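PDB 1JFX: lysozyme M1 from Streptomyces coelicolor, which hydrolyses the beta-1,4 linkages between N-acetylmuramic acid and N-acetylglucosamine in bacterial peptidoglycan, acting also on diacetylated muramic acid. Local coordinates for residues N68-S71 with G72-A76; G188-G191 with G192-G195. All blocks are in the same frame, centred on the assembly; numbering follows the deposited sequence.

Interaction 1. Residues N68-S71 with G72-A76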
# COMPACT_ATOMS: atom_id res chain seq x y z
N ASN A 68 -2.54 17.40 4.49
CA ASN A 68 -2.47 18.80 4.91
C ASN A 68 -1.40 19.56 4.13
O ASN A 68 -1.47 20.78 4.01
CB ASN A 68 -2.05 18.89 6.38
CG ASN A 68 -0.71 18.22 6.64
OD1 ASN A 68 -0.60 17.00 6.56
ND2 ASN A 68 0.33 19.02 6.92
N ALA A 69 -0.43 18.83 3.59
CA ALA A 69 0.72 19.44 2.92
C ALA A 69 0.60 19.89 1.47
O ALA A 69 1.35 20.76 1.04
CB ALA A 69 1.93 18.50 3.05
N SER A 70 -0.33 19.30 0.73
CA SER A 70 -0.53 19.65 -0.68
C SER A 70 -1.75 18.88 -1.14
O SER A 70 -2.28 18.07 -0.39
CB SER A 70 0.68 19.23 -1.52
OG SER A 70 0.75 17.82 -1.63
N SER A 71 -2.19 19.14 -2.36
CA SER A 71 -3.37 18.47 -2.90
C SER A 71 -3.12 17.01 -3.23
O SER A 71 -1.97 16.57 -3.29
CB SER A 71 -3.83 19.18 -4.18
OG SER A 71 -2.90 18.93 -5.24
N GLY A 72 -4.20 16.27 -3.44
CA GLY A 72 -4.09 14.86 -3.78
C GLY A 72 -3.43 14.73 -5.15
O GLY A 72 -2.67 13.80 -5.40
N THR A 73 -3.74 15.67 -6.04
CA THR A 73 -3.13 15.65 -7.36
C THR A 73 -1.62 15.79 -7.24
O THR A 73 -0.86 15.03 -7.85
CB THR A 73 -3.66 16.80 -8.24
OG1 THR A 73 -5.07 16.62 -8.44
CG2 THR A 73 -2.96 16.81 -9.60
N ALA A 74 -1.16 16.77 -6.45
CA ALA A 74 0.27 17.00 -6.30
C ALA A 74 1.03 15.81 -5.72
O ALA A 74 2.11 15.46 -6.19
CB ALA A 74 0.52 18.23 -5.44
N GLN A 75 0.48 15.18 -4.68
CA GLN A 75 1.19 14.05 -4.10
C GLN A 75 1.15 12.82 -5.01
O GLN A 75 2.08 12.03 -4.98
CB GLN A 75 0.68 13.74 -2.69
CG GLN A 75 1.39 14.64 -1.68
CD GLN A 75 0.91 14.53 -0.25
OE1 GLN A 75 0.81 13.43 0.32
NE2 GLN A 75 0.63 15.68 0.37
N ALA A 76 0.11 12.68 -5.83
CA ALA A 76 0.05 11.54 -6.75
C ALA A 76 1.16 11.70 -7.80
O ALA A 76 1.82 10.72 -8.17
CB ALA A 76 -1.35 11.45 -7.44
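Ala69 touches the side-chain amide of Gln75 at the N-terminal end of helix 72-81, where a serine N-cap starts the helix that follows strand 58-64 in the beta-alpha barrel of this family 25 glycosyl hydrolase. The touch is light: the methyl CB of Ala69 lies 4.1 Å from Gln75 NE2, and the same alanine also rests on Thr38 of another loop.

Ser70 receives the amide end of Gln75 on its hydroxyl. Its OG accepts from Gln75 NE2 at 2.9 Å with an N-H...O angle of 160°, and the hydroxyl oxygen lies almost in the plane of the amide. The Gln75 chain runs extended beyond CG and brings the amide back to the loop ahead of the helix, and Ser70 OG also comes to 3.2 Å from Gln75 CG. NE2 gives its second hydrogen bond to Arg66 O, and OE1 is bonded to His63 NE2; three bonds therefore hold this buried amide and fix its rotation. The carbonyl of Ser70 turns instead to Trp119 NE1 on helix 113-131.

Ser71 is the N-cap. With chi1 at 71°, its OG sits between its own backbone N and carbonyl carbon and faces the opening turn, where it accepts from Ala74 N at 3.0 Å in a nearly straight bond (165°). This satisfies one of the amide hydrogens that the first turn cannot pair within the helix. The same hydroxyl packs against the methyl of Ala74, Ser71 OG to Ala74 CB 3.5 Å. Ser71 also uses its carbonyl: its O accepts from Gln75 N at 3.1 Å, the i to i+4 bond that opens the helix.

Interaction 2. Residues G188-G191 with G192-G195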
# COMPACT_ATOMS: atom_id res chain seq x y z
N GLY A 188 5.91 -9.54 12.91
CA GLY A 188 6.25 -10.86 12.40
C GLY A 188 7.74 -11.10 12.22
O GLY A 188 8.58 -10.25 12.53
N ARG A 189 8.05 -12.28 11.71
CA ARG A 189 9.43 -12.66 11.44
C ARG A 189 9.47 -13.24 10.04
O ARG A 189 8.55 -13.98 9.63
CB ARG A 189 9.91 -13.70 12.45
CG ARG A 189 10.19 -13.14 13.83
CD ARG A 189 11.36 -12.18 13.78
NE ARG A 189 11.70 -11.67 15.10
CZ ARG A 189 11.10 -10.64 15.70
NH1 ARG A 189 10.10 -9.99 15.09
NH2 ARG A 189 11.49 -10.24 16.90
N VAL A 190 10.50 -12.88 9.29
CA VAL A 190 10.68 -13.43 7.95
C VAL A 190 12.18 -13.47 7.67
O VAL A 190 12.91 -12.53 7.99
CB VAL A 190 9.97 -12.59 6.85
CG1 VAL A 190 10.69 -11.25 6.65
CG2 VAL A 190 9.94 -13.36 5.54
N GLY A 191 12.63 -14.58 7.12
CA GLY A 191 14.04 -14.70 6.79
C GLY A 191 14.45 -13.54 5.90
O GLY A 191 13.70 -13.14 4.99
N GLY A 192 15.64 -12.99 6.15
CA GLY A 192 16.12 -11.88 5.34
C GLY A 192 15.83 -10.51 5.93
O GLY A 192 16.42 -9.53 5.50
N VAL A 193 14.91 -10.45 6.89
CA VAL A 193 14.61 -9.19 7.55
C VAL A 193 14.93 -9.34 9.02
O VAL A 193 14.49 -10.29 9.67
CB VAL A 193 13.13 -8.80 7.43
CG1 VAL A 193 12.87 -7.52 8.20
CG2 VAL A 193 12.75 -8.63 5.97
N SER A 194 15.72 -8.41 9.55
CA SER A 194 16.05 -8.47 10.97
C SER A 194 15.03 -7.66 11.77
O SER A 194 14.81 -6.48 11.49
CB SER A 194 17.46 -7.92 11.22
OG SER A 194 18.45 -8.77 10.68
N GLY A 195 14.42 -8.31 12.75
CA GLY A 195 13.45 -7.63 13.59
C GLY A 195 12.01 -7.73 13.14
O GLY A 195 11.67 -8.52 12.25
O HOH W 1 11.85 -10.67 10.51
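This contact is a tight chain reversal, a type II beta turn from Val190 to Val193, joining strand 188-190 to the weakly bonded strand 193-194 in the connection between barrel strands 181-185 and 196-202. The turn is closed by Val193 N, which donates to Val190 O at 3.1 Å. Gly192, at the third position, has a positive phi (95°), and a CB there would run into the carbonyl oxygen of Gly191, so the backbone suits a residue without a side chain.

The two valines bracketing the turn project to the same face. Val190 CG1 presses on Val193 CG2 at 3.4 Å, tighter than a usual van der Waals contact. Val190 CG1 stands between its backbone N and carbonyl carbon; Val193 CG2 lies beside N, anti to the carbonyl carbon, with CG1 anti to N (chi1 177°). Beyond this pair, Val190 rests on Ala25 and Met27, and Val193 on Gln14 and Ile17.

Past the turn the two strands diverge, and a water lies between them. It accepts from Val190 N at 2.9 Å and is close enough to donate to Val193 O and to Gly195 O. The Arg189 side chain, bent at chi2, lays one face of its guanidinium over Gly195, Arg189 NH1 to Gly195 C 3.5 Å. NH1 donates to Gly188 O at 3.0 Å from above the carbonyl plane, with the oxygen in the plane of the guanidinium.

NH1 also forms a salt bridge with Asp196 OD1, where the two opposite charges probably offset each other, while its bond to Gly188 O fixes the group over the backbone, and the water replaces direct strand-to-strand bonding.

Overall arrangement
Following the chain from its N terminus, interaction 1 comes first, after strand 58-64, and closes a short loop at the start of helix 72-81; it ties that loop to helix 113-131 and to the loop holding Thr38. Interaction 2 follows much later, after strand 181-185, and turns the chain back toward strand 196-202, packing its valines on loop residues Gln14, Ile17, Ala25 and Met27, before and after helix 19-24. Each is local, and the two lie in series, neither nesting nor crossing. Their centres are 33 Å apart, on opposite sides of the chain's centre, and their nearest atoms remain about 25 Å apart; each belongs to a different connection of the one barrel domain.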